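Local coordinates for protein 1-carboxybiuret hydrolase subunit AtzE (Pseudomonas sp., PDB 6C62) that hydrolyses 1-carboxybiuret to urea-1,3-dicarboxylate and ammonia, a step in the bacterial breakdown of the herbicide atrazine, at residues 64-69 and 110-115; 138-143 and 154-159; 254-259 and 362-367. All coordinates share one frame; numbering follows the deposited sequence.

Overall arrangement
Three contacts sample different parts of one amidase chain, and none touches another. Interactions 1 and 3 reach the large mixed sheet but far apart along it: interaction 1 involves strand 113-118, next to one outermost strand, and interaction 3 pairs 257-260 with 366-370 near the other end, their centres about 35 Å apart. Interaction 2 packs a turn on helix 152-159; its centre lies about 23 Å from that of interaction 1, with nearest atoms about 8 Å apart, and about 32 Å from that of interaction 3. It is the one nearest the probable catalytic residues, the side chain of Ala-156 lying about 11 Å from that of Lys-74, whereas interactions 1 and 3 lie away from them.

Interaction 1. Residues 64-69 and 110-115; sequences PPLAGL and AGAVLL
Leu-66 N, Gly-68 N and Leu-69 O face Ala-110 O, Gly-111 O and Val-113 N, and three backbone hydrogen bonds join the two segments at these points. The first, Leu-66 N to Ala-110 O at 2.9 Å, is bent to 139° at the hydrogen. Gly-68 N to Gly-111 O is straighter, although the donor stands above the carbonyl plane. The N-H of Val-113 points almost straight at Leu-69 O (175° at the hydrogen), though again from above the carbonyl plane. Two overlapping beta turns, type I from Pro-64 to Ala-67 and type II from Leu-66 to Leu-69, shape the loop that presents these groups.

Glycine is needed twice. At Gly-111 a CB would run into Ala-67 CA and Pro-64 CG, and its positive phi closes the preceding helix in a Schellman motif. At Gly-68, also at positive phi, a CB would press on Ala-67 O. Its CA packs 4.0 Å from Val-113 CG2, the methyl anti to the carbonyl carbon.

Around the bonds the side chains are small or apolar. The Pro-64 ring sets CB and CG against Ala-110 O, CG at 3.4 Å. Leu-66 lays CD1 alongside Ala-110 CB at 4.0 Å, its CG anti to the carbonyl carbon (chi1 -62°), while its own CB meets Ala-112 CB at 4.2 Å. Ala-112 CB also rests on Leu-69 O, 3.5 Å away. Leu-221 and Ala-225 of helix 216-226 pack on Leu-66, and Ala-225 also touches Ala-110.

The whole is a buried helix-to-strand junction: helix 102-109 ends, the chain turns through Gly-111 and enters strand 113-118, while the double-turn loop leads into strand 70-74. Val-113 and Leu-115 continue the backbone pairing to Tyr-71, so the contact marks where two neighbouring parallel strands of the amidase sheet begin.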
loop_
_atom_site.group_PDB
_atom_site.type_symbol
_atom_site.label_atom_id
_atom_site.label_comp_id
_atom_site.label_asym_id
_atom_site.label_seq_id
_atom_site.Cartn_x
_atom_site.Cartn_y
_atom_site.Cartn_z
ATOM N N PRO A 64 35.566 -10.791 -15.157
ATOM C CA PRO A 64 34.187 -11.019 -14.742
ATOM C C PRO A 64 33.282 -11.334 -15.981
ATOM O O PRO A 64 33.725 -11.224 -17.168
ATOM C CB PRO A 64 33.846 -9.734 -13.966
ATOM C CG PRO A 64 34.678 -8.708 -14.668
ATOM C CD PRO A 64 35.980 -9.405 -14.960
ATOM N N PRO A 65 32.072 -11.815 -15.736
ATOM C CA PRO A 65 31.287 -12.449 -16.795
ATOM C C PRO A 65 30.822 -11.553 -17.922
ATOM O O PRO A 65 30.505 -12.071 -19.009
ATOM C CB PRO A 65 30.043 -12.965 -16.066
ATOM C CG PRO A 65 30.363 -12.865 -14.680
ATOM C CD PRO A 65 31.435 -11.919 -14.422
ATOM N N LEU A 66 30.757 -10.251 -17.698
ATOM C CA LEU A 66 30.396 -9.317 -18.794
ATOM C C LEU A 66 31.587 -8.465 -19.238
ATOM O O LEU A 66 31.407 -7.384 -19.811
ATOM C CB LEU A 66 29.244 -8.404 -18.354
ATOM C CG LEU A 66 27.920 -9.145 -18.006
ATOM C CD1 LEU A 66 26.835 -8.163 -17.630
ATOM C CD2 LEU A 66 27.426 -9.995 -19.132
ATOM N N ALA A 67 32.801 -8.915 -18.993
ATOM C CA ALA A 67 33.988 -8.074 -19.212
ATOM C C ALA A 67 34.123 -7.535 -20.608
ATOM O O ALA A 67 34.272 -8.282 -21.567
ATOM C CB ALA A 67 35.274 -8.829 -18.833
ATOM N N GLY A 68 34.020 -6.221 -20.720
ATOM C CA GLY A 68 34.200 -5.498 -21.965
ATOM C C GLY A 68 32.938 -5.298 -22.787
ATOM O O GLY A 68 32.997 -4.685 -23.847
ATOM N N LEU A 69 31.797 -5.802 -22.322
ATOM C CA LEU A 69 30.539 -5.785 -23.104
ATOM C C LEU A 69 29.946 -4.375 -23.085
ATOM O O LEU A 69 29.669 -3.832 -22.036
ATOM C CB LEU A 69 29.538 -6.780 -22.543
ATOM C CG LEU A 69 28.268 -6.953 -23.394
ATOM C CD1 LEU A 69 28.541 -7.816 -24.606
ATOM C CD2 LEU A 69 27.145 -7.566 -22.637
ATOM N N ALA A 110 30.336 -6.307 -13.033
ATOM C CA ALA A 110 30.480 -7.458 -13.878
ATOM C C ALA A 110 31.375 -7.214 -15.122
ATOM O O ALA A 110 31.570 -8.116 -15.894
ATOM C CB ALA A 110 29.099 -7.948 -14.315
ATOM N N GLY A 111 31.903 -6.004 -15.289
ATOM C CA GLY A 111 32.900 -5.692 -16.328
ATOM C C GLY A 111 32.296 -5.001 -17.524
ATOM O O GLY A 111 32.993 -4.765 -18.455
ATOM N N ALA A 112 30.984 -4.714 -17.506
ATOM C CA ALA A 112 30.359 -4.083 -18.644
ATOM C C ALA A 112 30.766 -2.611 -18.749
ATOM O O ALA A 112 31.094 -1.954 -17.765
ATOM C CB ALA A 112 28.865 -4.278 -18.610
ATOM N N VAL A 113 30.703 -2.108 -19.966
ATOM C CA VAL A 113 31.186 -0.780 -20.352
ATOM C C VAL A 113 30.051 0.114 -20.830
ATOM O O VAL A 113 29.397 -0.153 -21.885
ATOM C CB VAL A 113 32.232 -0.930 -21.491
ATOM C CG1 VAL A 113 32.666 0.420 -22.027
ATOM C CG2 VAL A 113 33.446 -1.705 -20.968
ATOM N N LEU A 114 29.837 1.224 -20.117
ATOM C CA LEU A 114 28.677 2.057 -20.344
ATOM C C LEU A 114 28.923 3.094 -21.428
ATOM O O LEU A 114 29.837 3.921 -21.294
ATOM C CB LEU A 114 28.266 2.767 -19.038
ATOM C CG LEU A 114 27.119 3.774 -19.169
ATOM C CD1 LEU A 114 25.858 3.049 -19.448
ATOM C CD2 LEU A 114 26.962 4.534 -17.890
ATOM N N LEU A 115 28.074 3.088 -22.450
ATOM C CA LEU A 115 28.188 3.996 -23.568
ATOM C C LEU A 115 27.273 5.205 -23.500
ATOM O O LEU A 115 27.561 6.244 -24.181
ATOM C CB LEU A 115 27.944 3.257 -24.877
ATOM C CG LEU A 115 29.212 2.738 -25.535
ATOM C CD1 LEU A 115 30.189 1.995 -24.659
ATOM C CD2 LEU A 115 28.723 1.786 -26.581
#

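Interaction 2. Residues 138-143 and 154-159; sequences RNPHDT and SGAAIA
Pro-140 presses its ring against Ala-156 and Ala-159, which lie one helical turn apart on helix 152-159, and this is the close-packed part of the contact. CD meets Ala-156 CB at 4.0 Å, and CG reaches Ala-159 CB at 3.9 Å. Between these two methyls the same CG comes within 3.5 Å of Ala-156 O, while CB lies against the backbone carbonyl group of Ala-159. The ring therefore touches both side chains and main chain of the helix. Ala-156 CB also sits 4.0 Å from Arg-138 O, and Ile-35 of helix 17-35 packs on that methyl.

The contact is looser at His-141, partly exposed, whose ring brings only NE2 to Ala-159 CB, at 4.0 Å and obliquely. The polar partner of NE2 is Cys-182 O; the ring also meets Trp-417 edge-to-face. Beyond it the turn leaves the helix altogether.

Internal bonds give the turn its shape. Asn-139 OD1 accepts from His-141 N at 2.9 Å, in the carboxamide plane on a lone pair, making an Asx turn within the type I turn from Asn-139 to Asp-142. Its ND2 is bound to Leu-181 O and Ile-146 O. Arg-138 NH1 gives an in-plane hydrogen bond to Thr-143 O, 2.9 Å away, bridging the base of the loop.

An alanine in place of Pro-140 would probably open a gap over Ala-156 and Ala-159, where CG and CD now lie, and give the turn more freedom to flex. No hydrogen bond crosses between the segments: the turn is held by polar bonds of its own and to Ile-146, Leu-181 and Cys-182, and meets the helix by apolar contact, which asks for close fit of small groups rather than for exact bond directions.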
loop_
_atom_site.group_PDB
_atom_site.type_symbol
_atom_site.label_atom_id
_atom_site.label_comp_id
_atom_site.label_asym_id
_atom_site.label_seq_id
_atom_site.Cartn_x
_atom_site.Cartn_y
_atom_site.Cartn_z
ATOM N N ARG A 138 13.570 6.113 -34.024
ATOM C CA ARG A 138 13.056 5.476 -35.239
ATOM C C ARG A 138 13.415 4.009 -35.272
ATOM O O ARG A 138 14.519 3.602 -34.885
ATOM C CB ARG A 138 13.566 6.184 -36.490
ATOM C CG ARG A 138 13.136 7.647 -36.595
ATOM C CD ARG A 138 13.701 8.345 -37.862
ATOM N NE ARG A 138 13.147 9.701 -37.910
ATOM C CZ ARG A 138 11.973 10.033 -38.454
ATOM N NH1 ARG A 138 11.185 9.163 -39.104
ATOM N NH2 ARG A 138 11.553 11.300 -38.305
ATOM N N ASN A 139 12.498 3.187 -35.769
ATOM C CA ASN A 139 12.727 1.756 -35.873
ATOM C C ASN A 139 13.830 1.473 -36.876
ATOM O O ASN A 139 13.691 1.827 -38.053
ATOM C CB ASN A 139 11.441 1.077 -36.313
ATOM C CG ASN A 139 11.438 -0.382 -36.026
ATOM O OD1 ASN A 139 12.342 -1.095 -36.457
ATOM N ND2 ASN A 139 10.418 -0.853 -35.287
ATOM N N PRO A 140 14.905 0.781 -36.478
ATOM C CA PRO A 140 15.959 0.473 -37.442
ATOM C C PRO A 140 15.548 -0.439 -38.566
ATOM O O PRO A 140 16.206 -0.413 -39.568
ATOM C CB PRO A 140 17.028 -0.214 -36.562
ATOM C CG PRO A 140 16.804 0.327 -35.228
ATOM C CD PRO A 140 15.322 0.400 -35.130
ATOM N N HIS A 141 14.489 -1.219 -38.419
ATOM C CA HIS A 141 13.999 -2.041 -39.559
ATOM C C HIS A 141 13.178 -1.240 -40.573
ATOM O O HIS A 141 12.955 -1.715 -41.704
ATOM C CB HIS A 141 13.174 -3.236 -39.077
ATOM C CG HIS A 141 13.932 -4.122 -38.131
ATOM N ND1 HIS A 141 15.103 -4.748 -38.482
ATOM C CD2 HIS A 141 13.740 -4.391 -36.810
ATOM C CE1 HIS A 141 15.566 -5.431 -37.444
ATOM N NE2 HIS A 141 14.765 -5.220 -36.408
ATOM N N ASP A 142 12.678 -0.068 -40.178
ATOM C CA ASP A 142 11.968 0.831 -41.094
ATOM C C ASP A 142 11.826 2.153 -40.382
ATOM O O ASP A 142 10.952 2.323 -39.484
ATOM C CB ASP A 142 10.622 0.227 -41.465
ATOM C CG ASP A 142 9.761 1.145 -42.364
ATOM O OD1 ASP A 142 10.043 2.343 -42.517
ATOM O OD2 ASP A 142 8.752 0.647 -42.906
ATOM N N THR A 143 12.655 3.114 -40.797
ATOM C CA THR A 143 12.779 4.340 -40.071
ATOM C C THR A 143 11.605 5.295 -40.178
ATOM O O THR A 143 11.609 6.293 -39.479
ATOM C CB THR A 143 14.091 5.060 -40.357
ATOM O OG1 THR A 143 14.167 5.389 -41.721
ATOM C CG2 THR A 143 15.348 4.142 -39.976
ATOM N N SER A 154 16.160 1.903 -25.973
ATOM C CA SER A 154 16.701 0.629 -25.521
ATOM C C SER A 154 16.489 -0.427 -26.513
ATOM O O SER A 154 17.397 -1.238 -26.746
ATOM C CB SER A 154 16.113 0.225 -24.147
ATOM O OG SER A 154 16.320 1.304 -23.210
ATOM N N GLY A 155 15.334 -0.456 -27.156
ATOM C CA GLY A 155 15.098 -1.433 -28.229
ATOM C C GLY A 155 15.848 -1.078 -29.526
ATOM O O GLY A 155 16.433 -1.943 -30.168
ATOM N N ALA A 156 15.812 0.185 -29.905
ATOM C CA ALA A 156 16.428 0.620 -31.171
ATOM C C ALA A 156 17.922 0.484 -31.145
ATOM O O ALA A 156 18.496 0.079 -32.135
ATOM C CB ALA A 156 16.048 2.042 -31.521
ATOM N N ALA A 157 18.556 0.804 -30.028
ATOM C CA ALA A 157 20.018 0.681 -29.975
ATOM C C ALA A 157 20.472 -0.739 -30.244
ATOM O O ALA A 157 21.547 -0.926 -30.871
ATOM C CB ALA A 157 20.593 1.167 -28.647
ATOM N N ILE A 158 19.692 -1.727 -29.800
ATOM C CA ILE A 158 20.068 -3.116 -30.019
ATOM C C ILE A 158 19.782 -3.523 -31.477
ATOM O O ILE A 158 20.661 -4.081 -32.118
ATOM C CB ILE A 158 19.378 -4.077 -29.065
ATOM C CG1 ILE A 158 19.809 -3.699 -27.625
ATOM C CG2 ILE A 158 19.728 -5.514 -29.392
ATOM C CD1 ILE A 158 18.894 -4.248 -26.665
ATOM N N ALA A 159 18.635 -3.123 -32.033
ATOM C CA ALA A 159 18.275 -3.540 -33.369
ATOM C C ALA A 159 19.174 -2.847 -34.416
ATOM O O ALA A 159 19.407 -3.392 -35.447
ATOM C CB ALA A 159 16.846 -3.262 -33.661
#

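Interaction 3. Residues 254-259 and 362-367; sequences GLRIGV and RDWDIL
Arg-256 meets four successive residues, Asp-363 to Ile-366, and most of the polar bonding runs through it. Its backbone N gives a 2.7 Å hydrogen bond to Asp-365 OD2, nearly straight at 175° and using the carboxylate's anti lone pair. Its backbone O accepts twice, from Asp-365 N at 2.8 Å and from Ile-366 N at 3.2 Å. Asp-365 thus bonds both polar groups of the Arg-256 main chain, its carboxylate taking the N-H and its own N-H going to the C=O; CG anti to its carbonyl carbon (chi1 -60°) brings the acid to that position.

Further out, the long side chain of Arg-256, extended from CG to NE, runs over Trp-364. The guanidinium lies flat on the indole with planes 21° apart, and CZ stands 3.6 Å from the centroid of the six-membered ring, a cation-pi stack. NH1 adds a bent hydrogen bond to Asp-363 O at 3.0 Å, tilted out of the guanidinium plane, while NH2 has a salt bridge to Glu-287. On the opposite face of the indole lies Leu-367 CD2. Gly-258 also passes this ring, and a CB there would come tight against both Trp-364 CZ3 and Leu-367 CD2.

From here the two segments run as parallel strands, Ile-257 opposite Ile-366 and Gly-258 opposite Leu-367, with Gly-258 N bonded to Ile-366 O. On the isoleucine side, Ile-366 CD1 touches Leu-255 CD1 at 3.7 Å and Ile-257 CD1 at 4.0 Å.

Helix 437-449 covers this apolar patch, Leu-439 reaching Leu-255 and Ala-443 reaching Ile-366. Trp-364 and Leu-367 instead touch Val-289 of strand 288-289, which pairs with Val-259, while Leu-367 bonds to Ile-431 of strand 426-432, continuing the sheet inward.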
loop_
_atom_site.group_PDB
_atom_site.type_symbol
_atom_site.label_atom_id
_atom_site.label_comp_id
_atom_site.label_asym_id
_atom_site.label_seq_id
_atom_site.Cartn_x
_atom_site.Cartn_y
_atom_site.Cartn_z
ATOM N N GLY A 254 8.579 -31.820 -19.776
ATOM C CA GLY A 254 7.719 -31.986 -18.619
ATOM C C GLY A 254 7.017 -30.740 -18.097
ATOM O O GLY A 254 6.230 -30.824 -17.151
ATOM N N LEU A 255 7.286 -29.576 -18.696
ATOM C CA LEU A 255 6.597 -28.359 -18.325
ATOM C C LEU A 255 5.218 -28.312 -18.907
ATOM O O LEU A 255 4.975 -28.784 -19.987
ATOM C CB LEU A 255 7.397 -27.129 -18.739
ATOM C CG LEU A 255 8.778 -26.949 -18.112
ATOM C CD1 LEU A 255 9.354 -25.654 -18.656
ATOM C CD2 LEU A 255 8.815 -26.928 -16.583
ATOM N N ARG A 256 4.295 -27.705 -18.181
ATOM C CA ARG A 256 2.946 -27.475 -18.667
ATOM C C ARG A 256 2.862 -26.073 -19.318
ATOM O O ARG A 256 3.044 -25.043 -18.646
ATOM C CB ARG A 256 1.926 -27.696 -17.540
ATOM C CG ARG A 256 0.660 -28.383 -18.112
ATOM C CD ARG A 256 -0.504 -28.610 -17.125
ATOM N NE ARG A 256 -1.777 -28.700 -17.875
ATOM C CZ ARG A 256 -2.989 -28.344 -17.443
ATOM N NH1 ARG A 256 -3.183 -27.857 -16.223
ATOM N NH2 ARG A 256 -4.037 -28.503 -18.250
ATOM N N ILE A 257 2.686 -26.044 -20.636
ATOM C CA ILE A 257 2.745 -24.777 -21.383
ATOM C C ILE A 257 1.420 -24.572 -22.069
ATOM O O ILE A 257 0.943 -25.447 -22.764
ATOM C CB ILE A 257 3.928 -24.748 -22.392
ATOM C CG1 ILE A 257 5.226 -25.236 -21.720
ATOM C CG2 ILE A 257 4.101 -23.353 -23.046
ATOM C CD1 ILE A 257 6.500 -24.974 -22.503
ATOM N N GLY A 258 0.811 -23.420 -21.869
ATOM C CA GLY A 258 -0.441 -23.075 -22.485
ATOM C C GLY A 258 -0.441 -21.791 -23.273
ATOM O O GLY A 258 0.465 -20.956 -23.146
ATOM N N VAL A 259 -1.472 -21.645 -24.095
ATOM C CA VAL A 259 -1.679 -20.477 -24.931
ATOM C C VAL A 259 -2.868 -19.683 -24.402
ATOM O O VAL A 259 -3.958 -20.251 -24.227
ATOM C CB VAL A 259 -1.999 -20.895 -26.390
ATOM C CG1 VAL A 259 -2.188 -19.704 -27.283
ATOM C CG2 VAL A 259 -0.911 -21.741 -26.962
ATOM N N ARG A 362 -0.613 -22.463 -10.401
ATOM C CA ARG A 362 -0.538 -23.796 -9.821
ATOM C C ARG A 362 -0.798 -24.892 -10.860
ATOM O O ARG A 362 -0.470 -26.022 -10.624
ATOM C CB ARG A 362 -1.465 -23.895 -8.575
ATOM C CG ARG A 362 -0.887 -23.045 -7.447
ATOM C CD ARG A 362 -1.400 -23.407 -6.073
ATOM N NE ARG A 362 -2.624 -22.670 -5.728
ATOM C CZ ARG A 362 -2.672 -21.407 -5.239
ATOM N NH1 ARG A 362 -3.857 -20.859 -4.974
ATOM N NH2 ARG A 362 -1.559 -20.664 -5.058
ATOM N N ASP A 363 -1.402 -24.575 -11.990
ATOM C CA ASP A 363 -1.733 -25.538 -13.029
ATOM C C ASP A 363 -0.837 -25.388 -14.277
ATOM O O ASP A 363 -0.925 -26.211 -15.165
ATOM C CB ASP A 363 -3.194 -25.378 -13.435
ATOM C CG ASP A 363 -4.192 -25.498 -12.207
ATOM O OD1 ASP A 363 -3.911 -26.202 -11.219
ATOM O OD2 ASP A 363 -5.250 -24.853 -12.201
ATOM N N TRP A 364 0.008 -24.342 -14.358
ATOM C CA TRP A 364 0.730 -24.030 -15.596
ATOM C C TRP A 364 2.119 -23.570 -15.220
ATOM O O TRP A 364 2.278 -22.906 -14.172
ATOM C CB TRP A 364 0.003 -22.966 -16.415
ATOM C CG TRP A 364 -1.313 -23.413 -16.856
ATOM C CD1 TRP A 364 -2.520 -23.146 -16.271
ATOM C CD2 TRP A 364 -1.596 -24.295 -17.944
ATOM N NE1 TRP A 364 -3.548 -23.795 -16.952
ATOM C CE2 TRP A 364 -2.994 -24.504 -17.975
ATOM C CE3 TRP A 364 -0.793 -24.921 -18.926
ATOM C CZ2 TRP A 364 -3.617 -25.305 -18.945
ATOM C CZ3 TRP A 364 -1.402 -25.705 -19.894
ATOM C CH2 TRP A 364 -2.784 -25.907 -19.893
ATOM N N ASP A 365 3.113 -23.939 -16.050
ATOM C CA ASP A 365 4.492 -23.468 -15.865
ATOM C C ASP A 365 4.783 -22.205 -16.704
ATOM O O ASP A 365 5.387 -21.251 -16.195
ATOM C CB ASP A 365 5.480 -24.574 -16.179
ATOM C CG ASP A 365 5.272 -25.784 -15.257
ATOM O OD1 ASP A 365 5.466 -25.570 -14.058
ATOM O OD2 ASP A 365 4.799 -26.899 -15.703
ATOM N N ILE A 366 4.344 -22.223 -17.965
ATOM C CA ILE A 366 4.532 -21.092 -18.895
ATOM C C ILE A 366 3.231 -20.854 -19.663
ATOM O O ILE A 366 2.557 -21.834 -20.070
ATOM C CB ILE A 366 5.695 -21.380 -19.853
ATOM C CG1 ILE A 366 7.003 -21.422 -19.129
ATOM C CG2 ILE A 366 5.842 -20.302 -20.904
ATOM C CD1 ILE A 366 7.900 -22.442 -19.709
ATOM N N LEU A 367 2.876 -19.591 -19.861
ATOM C CA LEU A 367 1.739 -19.207 -20.698
ATOM C C LEU A 367 2.216 -18.265 -21.780
ATOM O O LEU A 367 3.079 -17.420 -21.522
ATOM C CB LEU A 367 0.608 -18.585 -19.878
ATOM C CG LEU A 367 0.021 -19.559 -18.818
ATOM C CD1 LEU A 367 -0.860 -18.837 -17.816
ATOM C CD2 LEU A 367 -0.815 -20.639 -19.501
#